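Local coordinates for alanine racemase (Corynebacterium glutamicum, PDB 2DY3), which binds pyridoxal-5'-phosphate in a TIM-barrel domain that is followed by a C-terminal beta domain, as in the alanine racemase family, at residues N198-L203 with L222-G227; Q22-A27 with E211-G216; A14-V19 with H230-A235; M155-A160 with D171-A176. All blocks are in the same frame, centred on the assembly; numbering follows the deposited sequence.

Interaction 1: N198-L203 with L222-G227; sequences NSPAFL and LEPVAG. With PLP (pyridoxal-5'-phosphate), chain F.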
loop_
_atom_site.group_PDB
_atom_site.type_symbol
_atom_site.label_atom_id
_atom_site.label_comp_id
_atom_site.label_asym_id
_atom_site.label_seq_id
_atom_site.Cartn_x
_atom_site.Cartn_y
_atom_site.Cartn_z
ATOM N N ASN B 198 18.095 13.501 -11.481
ATOM C CA ASN B 198 17.456 12.428 -10.724
ATOM C C ASN B 198 18.348 11.228 -11.078
ATOM O O ASN B 198 19.323 11.402 -11.803
ATOM C CB ASN B 198 16.014 12.219 -11.202
ATOM C CG ASN B 198 15.927 11.898 -12.681
ATOM O OD1 ASN B 198 16.888 12.077 -13.430
ATOM N ND2 ASN B 198 14.762 11.431 -13.111
ATOM N N SER B 199 18.039 10.030 -10.593
ATOM C CA SER B 199 18.887 8.869 -10.882
ATOM C C SER B 199 19.264 8.628 -12.347
ATOM O O SER B 199 20.443 8.479 -12.672
ATOM C CB SER B 199 18.262 7.591 -10.308
ATOM O OG SER B 199 18.350 7.574 -8.896
ATOM N N PRO B 200 18.276 8.574 -13.252
ATOM C CA PRO B 200 18.597 8.341 -14.663
ATOM C C PRO B 200 19.558 9.368 -15.261
ATOM O O PRO B 200 20.551 8.997 -15.884
ATOM C CB PRO B 200 17.225 8.339 -15.338
ATOM C CG PRO B 200 16.397 9.184 -14.439
ATOM C CD PRO B 200 16.828 8.745 -13.068
ATOM N N ALA B 201 19.271 10.650 -15.062
ATOM C CA ALA B 201 20.127 11.709 -15.581
ATOM C C ALA B 201 21.508 11.682 -14.922
ATOM O O ALA B 201 22.528 11.792 -15.601
ATOM C CB ALA B 201 19.467 13.069 -15.359
ATOM N N PHE B 202 21.531 11.530 -13.601
ATOM C CA PHE B 202 22.779 11.488 -12.841
ATOM C C PHE B 202 23.715 10.381 -13.309
ATOM O O PHE B 202 24.919 10.589 -13.440
ATOM C CB PHE B 202 22.480 11.296 -11.351
ATOM C CG PHE B 202 23.710 11.135 -10.494
ATOM C CD1 PHE B 202 24.690 12.116 -10.467
ATOM C CD2 PHE B 202 23.868 10.016 -9.691
ATOM C CE1 PHE B 202 25.808 11.983 -9.653
ATOM C CE2 PHE B 202 24.979 9.874 -8.875
ATOM C CZ PHE B 202 25.950 10.860 -8.855
ATOM N N LEU B 203 23.161 9.200 -13.552
ATOM C CA LEU B 203 23.964 8.066 -13.984
ATOM C C LEU B 203 24.313 8.094 -15.470
ATOM O O LEU B 203 24.823 7.107 -15.993
ATOM C CB LEU B 203 23.244 6.751 -13.662
ATOM C CG LEU B 203 22.967 6.404 -12.193
ATOM C CD1 LEU B 203 22.227 5.075 -12.118
ATOM C CD2 LEU B 203 24.274 6.327 -11.414
ATOM N N LEU B 222 18.767 0.070 -7.348
ATOM C CA LEU B 222 18.076 -0.276 -8.586
ATOM C C LEU B 222 18.540 0.611 -9.742
ATOM O O LEU B 222 18.783 1.796 -9.554
ATOM C CB LEU B 222 16.565 -0.143 -8.390
ATOM C CG LEU B 222 15.942 -0.897 -7.208
ATOM C CD1 LEU B 222 14.480 -0.479 -7.042
ATOM C CD2 LEU B 222 16.049 -2.397 -7.434
ATOM N N GLU B 223 18.668 0.025 -10.930
ATOM C CA GLU B 223 19.109 0.751 -12.121
ATOM C C GLU B 223 17.935 1.378 -12.866
ATOM O O GLU B 223 16.952 0.708 -13.190
ATOM C CB GLU B 223 19.864 -0.186 -13.070
ATOM C CG GLU B 223 21.226 -0.671 -12.563
ATOM C CD GLU B 223 22.252 0.450 -12.451
ATOM O OE1 GLU B 223 22.064 1.496 -13.106
ATOM O OE2 GLU B 223 23.252 0.281 -11.720
ATOM N N PRO B 224 18.028 2.685 -13.142
ATOM C CA PRO B 224 17.016 3.479 -13.846
ATOM C C PRO B 224 16.913 3.162 -15.335
ATOM O O PRO B 224 15.831 3.232 -15.917
ATOM C CB PRO B 224 17.475 4.919 -13.612
ATOM C CG PRO B 224 18.306 4.830 -12.362
ATOM C CD PRO B 224 19.068 3.557 -12.577
ATOM N N VAL B 225 18.041 2.822 -15.948
ATOM C CA VAL B 225 18.074 2.520 -17.376
ATOM C C VAL B 225 18.612 1.127 -17.676
ATOM O O VAL B 225 19.676 0.740 -17.195
ATOM C CB VAL B 225 18.935 3.550 -18.129
ATOM C CG1 VAL B 225 20.295 3.662 -17.468
ATOM C CG2 VAL B 225 19.084 3.143 -19.585
ATOM N N ALA B 226 17.867 0.380 -18.481
ATOM C CA ALA B 226 18.263 -0.973 -18.850
ATOM C C ALA B 226 19.583 -0.965 -19.608
ATOM O O ALA B 226 19.813 -0.110 -20.467
ATOM C CB ALA B 226 17.179 -1.618 -19.703
ATOM N N GLY B 227 20.451 -1.917 -19.279
ATOM C CA GLY B 227 21.730 -2.015 -19.957
ATOM C C GLY B 227 22.896 -1.299 -19.303
ATOM O O GLY B 227 24.027 -1.421 -19.768
HETATM N N1 PLP F . 13.507 14.800 -7.547
HETATM C C2 PLP F . 12.124 14.955 -7.418
HETATM C C2A PLP F . 11.520 16.347 -7.498
HETATM C C3 PLP F . 11.323 13.804 -7.223
HETATM O O3 PLP F . 9.955 13.933 -7.101
HETATM C C4 PLP F . 11.939 12.516 -7.155
HETATM C C4A PLP F . 11.110 11.217 -6.980
HETATM C C5 PLP F . 13.366 12.414 -7.309
HETATM C C6 PLP F . 14.122 13.559 -7.496
HETATM C C5A PLP F . 14.092 11.103 -7.279
HETATM O O4P PLP F . 14.094 10.495 -8.564
HETATM P P PLP F . 14.772 9.071 -8.946
HETATM O O1P PLP F . 14.250 8.048 -8.047
HETATM O O2P PLP F . 14.336 8.898 -10.332
HETATM O O3P PLP F . 16.219 9.321 -8.762
#

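Interaction 2: Q22-A27 with E211-G216; sequences QMAGPA and EMVRPG. With PLP (pyridoxal-5'-phosphate), chain F.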
loop_
_atom_site.group_PDB
_atom_site.type_symbol
_atom_site.label_atom_id
_atom_site.label_comp_id
_atom_site.label_asym_id
_atom_site.label_seq_id
_atom_site.Cartn_x
_atom_site.Cartn_y
_atom_site.Cartn_z
ATOM N N GLN B 22 30.956 8.929 -4.575
ATOM C CA GLN B 22 32.136 8.955 -5.428
ATOM C C GLN B 22 31.777 9.520 -6.804
ATOM O O GLN B 22 32.504 10.348 -7.347
ATOM C CB GLN B 22 32.728 7.551 -5.579
ATOM C CG GLN B 22 34.047 7.533 -6.347
ATOM C CD GLN B 22 35.143 8.333 -5.647
ATOM O OE1 GLN B 22 36.208 8.589 -6.220
ATOM N NE2 GLN B 22 34.889 8.722 -4.400
ATOM N N MET B 23 30.649 9.081 -7.352
ATOM C CA MET B 23 30.191 9.542 -8.664
ATOM C C MET B 23 29.810 11.024 -8.720
ATOM O O MET B 23 29.862 11.642 -9.784
ATOM C CB MET B 23 28.983 8.721 -9.122
ATOM C CG MET B 23 29.286 7.277 -9.469
ATOM S SD MET B 23 27.796 6.411 -9.997
ATOM C CE MET B 23 27.567 7.101 -11.635
ATOM N N ALA B 24 29.409 11.589 -7.586
ATOM C CA ALA B 24 29.016 12.993 -7.555
ATOM C C ALA B 24 30.222 13.924 -7.628
ATOM O O ALA B 24 30.133 15.029 -8.157
ATOM C CB ALA B 24 28.206 13.280 -6.296
ATOM N N GLY B 25 31.357 13.474 -7.107
ATOM C CA GLY B 25 32.539 14.312 -7.132
ATOM C C GLY B 25 32.370 15.541 -6.257
ATOM O O GLY B 25 32.001 15.422 -5.092
ATOM N N PRO B 26 32.619 16.742 -6.798
ATOM C CA PRO B 26 32.500 18.010 -6.070
ATOM C C PRO B 26 31.052 18.444 -5.820
ATOM O O PRO B 26 30.786 19.273 -4.947
ATOM C CB PRO B 26 33.246 18.986 -6.975
ATOM C CG PRO B 26 32.863 18.487 -8.342
ATOM C CD PRO B 26 33.013 16.975 -8.199
ATOM N N ALA B 27 30.122 17.884 -6.588
ATOM C CA ALA B 27 28.707 18.221 -6.442
ATOM C C ALA B 27 28.145 17.652 -5.147
ATOM O O ALA B 27 28.557 16.583 -4.698
ATOM C CB ALA B 27 27.915 17.686 -7.631
ATOM N N GLU B 211 25.558 22.141 -9.052
ATOM C CA GLU B 211 26.109 22.150 -7.695
ATOM C C GLU B 211 25.599 20.992 -6.848
ATOM O O GLU B 211 26.178 20.660 -5.809
ATOM C CB GLU B 211 25.776 23.459 -6.972
ATOM C CG GLU B 211 26.385 24.726 -7.565
ATOM C CD GLU B 211 25.625 25.231 -8.777
ATOM O OE1 GLU B 211 24.441 24.860 -8.938
ATOM O OE2 GLU B 211 26.207 26.012 -9.558
ATOM N N MET B 212 24.509 20.374 -7.288
ATOM C CA MET B 212 23.930 19.279 -6.527
ATOM C C MET B 212 23.120 18.346 -7.417
ATOM O O MET B 212 22.534 18.776 -8.409
ATOM C CB MET B 212 23.039 19.855 -5.415
ATOM C CG MET B 212 22.470 18.842 -4.411
ATOM S SD MET B 212 21.512 19.660 -3.087
ATOM C CE MET B 212 22.695 19.691 -1.775
ATOM N N VAL B 213 23.116 17.066 -7.057
ATOM C CA VAL B 213 22.363 16.050 -7.780
ATOM C C VAL B 213 21.419 15.430 -6.748
ATOM O O VAL B 213 21.750 15.372 -5.564
ATOM C CB VAL B 213 23.299 14.962 -8.369
ATOM C CG1 VAL B 213 24.308 15.607 -9.314
ATOM C CG2 VAL B 213 24.023 14.224 -7.250
ATOM N N ARG B 214 20.244 14.981 -7.179
ATOM C CA ARG B 214 19.296 14.397 -6.241
ATOM C C ARG B 214 18.715 13.072 -6.680
ATOM O O ARG B 214 17.561 12.992 -7.101
ATOM C CB ARG B 214 18.155 15.375 -5.938
ATOM C CG ARG B 214 17.429 15.912 -7.144
ATOM C CD ARG B 214 16.117 16.578 -6.733
ATOM N NE ARG B 214 15.463 17.270 -7.844
ATOM C CZ ARG B 214 15.260 16.749 -9.053
ATOM N NH1 ARG B 214 15.664 15.518 -9.340
ATOM N NH2 ARG B 214 14.621 17.449 -9.975
ATOM N N PRO B 215 19.511 12.005 -6.579
ATOM C CA PRO B 215 19.018 10.692 -6.978
ATOM C C PRO B 215 18.270 10.017 -5.836
ATOM O O PRO B 215 18.560 10.249 -4.658
ATOM C CB PRO B 215 20.294 9.949 -7.357
ATOM C CG PRO B 215 21.292 10.497 -6.386
ATOM C CD PRO B 215 20.965 11.978 -6.327
ATOM N N GLY B 216 17.290 9.201 -6.195
ATOM C CA GLY B 216 16.542 8.475 -5.191
ATOM C C GLY B 216 16.754 6.990 -5.421
ATOM O O GLY B 216 17.466 6.316 -4.671
HETATM N N1 PLP F . 13.507 14.800 -7.547
HETATM C C2 PLP F . 12.124 14.955 -7.418
HETATM C C2A PLP F . 11.520 16.347 -7.498
HETATM C C3 PLP F . 11.323 13.804 -7.223
HETATM O O3 PLP F . 9.955 13.933 -7.101
HETATM C C4 PLP F . 11.939 12.516 -7.155
HETATM C C4A PLP F . 11.110 11.217 -6.980
HETATM C C5 PLP F . 13.366 12.414 -7.309
HETATM C C6 PLP F . 14.122 13.559 -7.496
HETATM C C5A PLP F . 14.092 11.103 -7.279
HETATM O O4P PLP F . 14.094 10.495 -8.564
HETATM P P PLP F . 14.772 9.071 -8.946
HETATM O O1P PLP F . 14.250 8.048 -8.047
HETATM O O2P PLP F . 14.336 8.898 -10.332
HETATM O O3P PLP F . 16.219 9.321 -8.762
#

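Interaction 3: A14-V19 with H230-A235; sequences AHNTRV and HGLKPA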
loop_
_atom_site.group_PDB
_atom_site.type_symbol
_atom_site.label_atom_id
_atom_site.label_comp_id
_atom_site.label_asym_id
_atom_site.label_seq_id
_atom_site.Cartn_x
_atom_site.Cartn_y
_atom_site.Cartn_z
ATOM N N ALA B 14 24.323 1.645 2.424
ATOM C CA ALA B 14 25.542 2.391 2.703
ATOM C C ALA B 14 26.447 2.294 1.475
ATOM O O ALA B 14 27.007 3.291 1.018
ATOM C CB ALA B 14 26.238 1.815 3.920
ATOM N N HIS B 15 26.572 1.083 0.940
ATOM C CA HIS B 15 27.392 0.845 -0.245
ATOM C C HIS B 15 26.934 1.752 -1.379
ATOM O O HIS B 15 27.736 2.470 -1.982
ATOM C CB HIS B 15 27.263 -0.613 -0.685
ATOM C CG HIS B 15 27.826 -0.883 -2.043
ATOM N ND1 HIS B 15 29.180 -0.997 -2.280
ATOM C CD2 HIS B 15 27.220 -1.023 -3.247
ATOM C CE1 HIS B 15 29.383 -1.197 -3.570
ATOM N NE2 HIS B 15 28.211 -1.216 -4.179
ATOM N N ASN B 16 25.636 1.707 -1.665
ATOM C CA ASN B 16 25.041 2.516 -2.718
ATOM C C ASN B 16 25.340 3.989 -2.474
ATOM O O ASN B 16 25.637 4.735 -3.412
ATOM C CB ASN B 16 23.523 2.294 -2.753
ATOM C CG ASN B 16 23.149 0.879 -3.149
ATOM O OD1 ASN B 16 22.044 0.411 -2.857
ATOM N ND2 ASN B 16 24.059 0.195 -3.831
ATOM N N THR B 17 25.263 4.401 -1.211
ATOM C CA THR B 17 25.531 5.789 -0.853
ATOM C C THR B 17 26.973 6.160 -1.186
ATOM O O THR B 17 27.233 7.233 -1.729
ATOM C CB THR B 17 25.273 6.043 0.643
ATOM O OG1 THR B 17 23.892 5.790 0.937
ATOM C CG2 THR B 17 25.601 7.490 1.002
ATOM N N ARG B 18 27.907 5.266 -0.865
ATOM C CA ARG B 18 29.325 5.498 -1.148
ATOM C C ARG B 18 29.571 5.575 -2.658
ATOM O O ARG B 18 30.316 6.432 -3.132
ATOM C CB ARG B 18 30.182 4.378 -0.547
ATOM C CG ARG B 18 30.261 4.391 0.971
ATOM C CD ARG B 18 31.009 3.173 1.508
ATOM N NE ARG B 18 32.364 3.058 0.967
ATOM C CZ ARG B 18 33.216 2.082 1.276
ATOM N NH1 ARG B 18 32.861 1.127 2.128
ATOM N NH2 ARG B 18 34.427 2.057 0.732
ATOM N N VAL B 19 28.943 4.675 -3.408
ATOM C CA VAL B 19 29.096 4.656 -4.860
ATOM C C VAL B 19 28.536 5.924 -5.503
ATOM O O VAL B 19 29.065 6.412 -6.505
ATOM C CB VAL B 19 28.380 3.438 -5.483
ATOM C CG1 VAL B 19 28.325 3.585 -6.995
ATOM C CG2 VAL B 19 29.106 2.163 -5.108
ATOM N N HIS B 230 26.497 -0.040 -12.685
ATOM C CA HIS B 230 27.050 0.992 -11.811
ATOM C C HIS B 230 27.532 0.425 -10.482
ATOM O O HIS B 230 27.966 1.165 -9.602
ATOM C CB HIS B 230 26.027 2.110 -11.574
ATOM C CG HIS B 230 25.630 2.839 -12.821
ATOM N ND1 HIS B 230 24.436 2.610 -13.470
ATOM C CD2 HIS B 230 26.285 3.769 -13.556
ATOM C CE1 HIS B 230 24.371 3.368 -14.550
ATOM N NE2 HIS B 230 25.480 4.080 -14.626
ATOM N N GLY B 231 27.461 -0.895 -10.344
ATOM C CA GLY B 231 27.912 -1.537 -9.122
ATOM C C GLY B 231 26.991 -1.319 -7.938
ATOM O O GLY B 231 27.439 -1.293 -6.788
ATOM N N LEU B 232 25.701 -1.170 -8.212
ATOM C CA LEU B 232 24.725 -0.954 -7.153
ATOM C C LEU B 232 24.279 -2.271 -6.537
ATOM O O LEU B 232 24.319 -3.315 -7.193
ATOM C CB LEU B 232 23.512 -0.197 -7.702
ATOM C CG LEU B 232 23.846 1.198 -8.237
ATOM C CD1 LEU B 232 22.575 1.941 -8.611
ATOM C CD2 LEU B 232 24.610 1.971 -7.164
ATOM N N LYS B 233 23.864 -2.214 -5.274
ATOM C CA LYS B 233 23.401 -3.392 -4.551
ATOM C C LYS B 233 21.942 -3.266 -4.104
ATOM O O LYS B 233 21.624 -2.485 -3.206
ATOM C CB LYS B 233 24.283 -3.631 -3.325
ATOM C CG LYS B 233 25.473 -4.536 -3.575
ATOM C CD LYS B 233 26.249 -4.111 -4.801
ATOM C CE LYS B 233 27.356 -5.102 -5.120
ATOM N NZ LYS B 233 27.991 -4.799 -6.434
ATOM N N PRO B 234 21.034 -4.031 -4.731
ATOM C CA PRO B 234 19.614 -3.982 -4.368
ATOM C C PRO B 234 19.483 -4.166 -2.864
ATOM O O PRO B 234 20.185 -4.979 -2.278
ATOM C CB PRO B 234 19.023 -5.143 -5.161
ATOM C CG PRO B 234 19.848 -5.119 -6.411
ATOM C CD PRO B 234 21.254 -4.948 -5.863
ATOM N N ALA B 235 18.585 -3.415 -2.240
ATOM C CA ALA B 235 18.435 -3.501 -0.794
ATOM C C ALA B 235 17.152 -4.166 -0.294
ATOM O O ALA B 235 17.063 -4.536 0.877
ATOM C CB ALA B 235 18.557 -2.109 -0.199
#

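Interaction 4: M155-A160 with D171-A176; sequences MFTHLA and DRQIIA. With PLP (pyridoxal-5'-phosphate), chain F.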
loop_
_atom_site.group_PDB
_atom_site.type_symbol
_atom_site.label_atom_id
_atom_site.label_comp_id
_atom_site.label_asym_id
_atom_site.label_seq_id
_atom_site.Cartn_x
_atom_site.Cartn_y
_atom_site.Cartn_z
ATOM N N MET B 155 17.620 27.050 -7.463
ATOM C CA MET B 155 16.435 26.585 -8.177
ATOM C C MET B 155 16.692 25.184 -8.720
ATOM O O MET B 155 17.837 24.735 -8.833
ATOM C CB MET B 155 16.053 27.536 -9.323
ATOM C CG MET B 155 17.151 27.834 -10.330
ATOM S SD MET B 155 16.493 28.698 -11.782
ATOM C CE MET B 155 16.031 30.258 -11.083
ATOM N N PHE B 156 15.618 24.484 -9.042
ATOM C CA PHE B 156 15.748 23.136 -9.550
ATOM C C PHE B 156 14.567 22.830 -10.448
ATOM O O PHE B 156 13.540 23.501 -10.389
ATOM C CB PHE B 156 15.773 22.128 -8.391
ATOM C CG PHE B 156 14.462 22.016 -7.658
ATOM C CD1 PHE B 156 13.999 23.055 -6.869
ATOM C CD2 PHE B 156 13.689 20.875 -7.772
ATOM C CE1 PHE B 156 12.786 22.953 -6.203
ATOM C CE2 PHE B 156 12.479 20.768 -7.114
ATOM C CZ PHE B 156 12.026 21.809 -6.327
ATOM N N THR B 157 14.731 21.827 -11.295
ATOM C CA THR B 157 13.657 21.408 -12.162
ATOM C C THR B 157 13.729 19.896 -12.131
ATOM O O THR B 157 14.761 19.314 -11.794
ATOM C CB THR B 157 13.821 21.937 -13.604
ATOM O OG1 THR B 157 12.549 21.904 -14.264
ATOM C CG2 THR B 157 14.818 21.085 -14.384
ATOM N N HIS B 158 12.626 19.247 -12.447
ATOM C CA HIS B 158 12.630 17.808 -12.417
ATOM C C HIS B 158 12.601 17.309 -13.841
ATOM O O HIS B 158 11.575 17.378 -14.511
ATOM C CB HIS B 158 11.415 17.308 -11.638
ATOM C CG HIS B 158 11.425 15.835 -11.371
ATOM N ND1 HIS B 158 12.545 15.163 -10.929
ATOM C CD2 HIS B 158 10.439 14.910 -11.448
ATOM C CE1 HIS B 158 12.247 13.889 -10.746
ATOM N NE2 HIS B 158 10.975 13.709 -11.052
ATOM N N LEU B 159 13.745 16.861 -14.334
ATOM C CA LEU B 159 13.750 16.333 -15.680
ATOM C C LEU B 159 12.737 15.221 -15.631
ATOM O O LEU B 159 13.071 14.143 -15.147
ATOM C CB LEU B 159 15.086 15.693 -16.039
ATOM C CG LEU B 159 16.223 16.607 -16.442
ATOM C CD1 LEU B 159 15.655 17.567 -17.459
ATOM C CD2 LEU B 159 16.791 17.350 -15.253
ATOM N N ALA B 160 11.506 15.461 -16.084
ATOM C CA ALA B 160 10.508 14.384 -16.107
ATOM C C ALA B 160 11.364 13.305 -16.733
ATOM O O ALA B 160 12.299 13.648 -17.454
ATOM C CB ALA B 160 9.351 14.736 -17.049
ATOM N N ASP B 171 17.348 17.972 -22.807
ATOM C CA ASP B 171 18.116 19.148 -23.191
ATOM C C ASP B 171 17.239 20.370 -23.417
ATOM O O ASP B 171 17.663 21.495 -23.162
ATOM C CB ASP B 171 18.954 18.847 -24.433
ATOM C CG ASP B 171 20.281 18.193 -24.088
ATOM O OD1 ASP B 171 20.304 17.328 -23.189
ATOM O OD2 ASP B 171 21.304 18.534 -24.716
ATOM N N ARG B 172 16.017 20.157 -23.890
ATOM C CA ARG B 172 15.118 21.281 -24.109
ATOM C C ARG B 172 14.759 21.877 -22.748
ATOM O O ARG B 172 14.633 23.094 -22.605
ATOM C CB ARG B 172 13.851 20.831 -24.843
ATOM C CG ARG B 172 12.947 21.989 -25.260
ATOM C CD ARG B 172 13.694 22.955 -26.172
ATOM N NE ARG B 172 14.127 22.306 -27.407
ATOM C CZ ARG B 172 13.307 21.942 -28.390
ATOM N NH1 ARG B 172 12.004 22.170 -28.289
ATOM N NH2 ARG B 172 13.789 21.335 -29.470
ATOM N N GLN B 173 14.608 21.012 -21.749
ATOM C CA GLN B 173 14.289 21.459 -20.399
ATOM C C GLN B 173 15.449 22.249 -19.796
ATOM O O GLN B 173 15.236 23.265 -19.132
ATOM C CB GLN B 173 13.973 20.267 -19.491
ATOM C CG GLN B 173 12.647 19.579 -19.776
ATOM C CD GLN B 173 12.227 18.654 -18.643
ATOM O OE1 GLN B 173 11.819 19.108 -17.569
ATOM N NE2 GLN B 173 12.341 17.352 -18.869
ATOM N N ILE B 174 16.675 21.778 -20.028
ATOM C CA ILE B 174 17.857 22.447 -19.498
ATOM C C ILE B 174 17.983 23.842 -20.083
ATOM O O ILE B 174 18.346 24.783 -19.382
ATOM C CB ILE B 174 19.152 21.649 -19.801
ATOM C CG1 ILE B 174 19.118 20.314 -19.057
ATOM C CG2 ILE B 174 20.382 22.437 -19.339
ATOM C CD1 ILE B 174 18.998 20.479 -17.565
ATOM N N ILE B 175 17.694 23.983 -21.373
ATOM C CA ILE B 175 17.773 25.298 -21.999
ATOM C C ILE B 175 16.832 26.265 -21.276
ATOM O O ILE B 175 17.229 27.361 -20.907
ATOM C CB ILE B 175 17.383 25.246 -23.492
ATOM C CG1 ILE B 175 18.469 24.526 -24.292
ATOM C CG2 ILE B 175 17.194 26.652 -24.026
ATOM C CD1 ILE B 175 18.155 24.393 -25.771
ATOM N N ALA B 176 15.585 25.845 -21.074
ATOM C CA ALA B 176 14.600 26.675 -20.389
ATOM C C ALA B 176 15.010 26.955 -18.941
ATOM O O ALA B 176 14.802 28.051 -18.430
ATOM C CB ALA B 176 13.240 25.997 -20.427
HETATM N N1 PLP F . 13.507 14.800 -7.547
HETATM C C2 PLP F . 12.124 14.955 -7.418
HETATM C C2A PLP F . 11.520 16.347 -7.498
HETATM C C3 PLP F . 11.323 13.804 -7.223
HETATM O O3 PLP F . 9.955 13.933 -7.101
HETATM C C4 PLP F . 11.939 12.516 -7.155
HETATM C C4A PLP F . 11.110 11.217 -6.980
HETATM C C5 PLP F . 13.366 12.414 -7.309
HETATM C C6 PLP F . 14.122 13.559 -7.496
HETATM C C5A PLP F . 14.092 11.103 -7.279
HETATM O O4P PLP F . 14.094 10.495 -8.564
HETATM P P PLP F . 14.772 9.071 -8.946
HETATM O O1P PLP F . 14.250 8.048 -8.047
HETATM O O2P PLP F . 14.336 8.898 -10.332
HETATM O O3P PLP F . 16.219 9.321 -8.762
#

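Interaction 1: N198-L203 with L222-G227
The ring of Pro224 wedges against Ser199, Pro200 and Leu203, packing a loop onto the short helix 199-202, whose N-terminal end binds phosphate in this TIM-barrel protein. Packing is tight on the inner flank: Pro224 CG comes within 3.4 Å of Ser199 CB, closer than ordinary carbon contact, and Leu203 CD1 reaches 3.5 Å from Pro224 CD, crossing the ring at about a right angle. Leu203 CD1 also lies 3.7 Å from Glu223 OE1, a carboxylate oxygen hydrogen-bonded to His230 ND1. The outer flank is looser. Pro200 meets Pro224 CB to CB at 3.8 Å, both rings being partly open to solvent; beyond them Val225 makes no close contact, and Ala226 and Gly227 are exposed. No hydrogen bond joins the two segments, so apolar surface carries the contact. The polar atoms of the helix start turn to the cap and the phosphate instead. Asn198 is the N-cap, its OD1 accepting from Ala201 N at 3.2 Å with an N-H...O angle of 162°, and the positive end of the helix would add favourable potential near the phosphate of PLP. Ser199 OG, also hydrogen-bonded to Ala218 N, sits anti to its carbonyl carbon (chi1 -72°), beside its backbone N, and both donate to PLP O3P, Ser199 N at 2.7 Å and Ser199 OG at 2.8 Å.

Interaction 2: Q22-A27 with E211-G216
Phosphate atom O3P of PLP, which Ser199 also grips, accepts from Gly216 N at 2.8 Å (N-H...O 159°) at one end of segment 211-216. Two residues earlier, Arg214 serves the other end of the cofactor. PLP N1 sits above the guanidinium plane, so its close approach to Arg214 NH1, 2.9 Å, comes from the face. The side chain is extended as far as NE (chi2 166°), bringing Arg214 CD 3.3 Å from PLP N1; chi4 of 48° then turns CZ. An arginine beside the pyridine nitrogen is known from alanine racemases, and its positive charge would probably disfavour protonation of N1. The segment's strand 212-213, just before these residues, closes the TIM barrel by pairing in parallel with strand 28-32. Helix 10-24 enters that neighbouring strand through a type II' turn, Ala24 to Ala27, with Gly25 at positive phi. Here the contact is light: Ala27 CA makes a CA-H...O approach to Glu211 O at 3.6 Å. Val213 divides its two methyls, CG2 going to Ala24 CB (4.4 Å) and CG1 to Ala27 CB (4.5 Å). Phe202 also packs on Val213, while Glu211 OE1 accepts from Asn194 N.

Interaction 3: A14-V19 with H230-A235
The carbonyl oxygen of His230 rests against Val19 CG1 at 3.6 Å, starting a line of contacts between helix 10-24 of the TIM barrel and the loop that leads into strand 236-247 of the beta domain's mixed sheet. Gly231, at positive phi, presents its O to His15 NE2. That bond, 2.7 Å long with an N-H...O angle of 164°, arrives nearly along the C=O axis, and the oxygen lies close to the imidazole plane. His15 CG stands anti to its backbone N (chi1 168°), and Val19 CG2 stands 3.5 Å above the ring plane, offset toward the rim; the in-plane bond to Gly231 O probably fixes the ring's rotation, with Val19 on one side. Leu232 follows, placing CD2 4.1 Å from Val19 CG1. Lys233 has its backbone beside the buried amide of Asn16, and its side chain bends at chi2 (49°), which sets CD 3.6 Å from His15 NE2 in an oblique approach. With chi3 and chi4 near 180°, the chain continues past the ring; its positive charge would probably disfavour a charged imidazole, although Lys233 NZ ends 4.2 Å from His15 NE2, not in contact.

Interaction 4: M155-A160 with D171-A176
Gln173 projects from helix 169-186 against the backbone of His158, Leu159 and Ala160, and contributes the largest single share of the buried surface. On the far side of that backbone is the cofactor. The CB of His158 points away from the helix, and chi1 of -171° puts CG anti to N, on the way to PLP. PLP C2 lies 3.4 Å above the imidazole plane, displaced toward the rim, with His158 CE1 its nearest atom at 3.5 Å. The chains of Gln173 and Leu159 run antiparallel alongside each other, with Leu159 CD1 lying 3.8 Å from Gln173 CB and 3.6 Å from Gln173 NE2. Leu159 CD1 also reaches Ile174 CD1 at 4.4 Å. No hydrogen bond crosses: NE2 of Gln173 is 3.5 Å from Ala160 N, but both are donors. Further out, the hydroxyl of Ser125 fixes the polar groups. Ser125 OG is hydrogen-bonded to Gln173 OE1 and to Thr157 OG1, and Thr157 OG1 is also bonded to Ile123 O. The helix itself is tied down by a salt bridge from Asp171 to Arg205, and Arg301 of the second subunit packs on Ala160. Strand 150-156, the loop after it and the helix thus form a beta-alpha unit whose loop lines the cofactor pocket at the C-terminal mouth of a TIM barrel.

Interactions 1, 2 and 4 surround one PLP, with centres 13 to 17 Å apart. Interactions 1 and 2 supply the phosphate end and touch directly, Leu203 CD2 lying 3.4 Å from Met23 CE and Phe202 CD1 3.7 Å from Val213 CG1. The pyridine ring falls between interactions 2 and 4, Arg214 at its nitrogen and His158 over its face; Asn198 CB approaches His158 CE1 to 4.1 Å, joining interactions 1 and 4. Interaction 3 is the outlying one, its Leu232 side chain about 10 Å from PLP. It reaches interaction 1 through Glu223 OE1 and His230 ND1, 2.6 Å apart, and shares helix 10-24 with interaction 2, but its nearest atoms are about 16 Å from interaction 4.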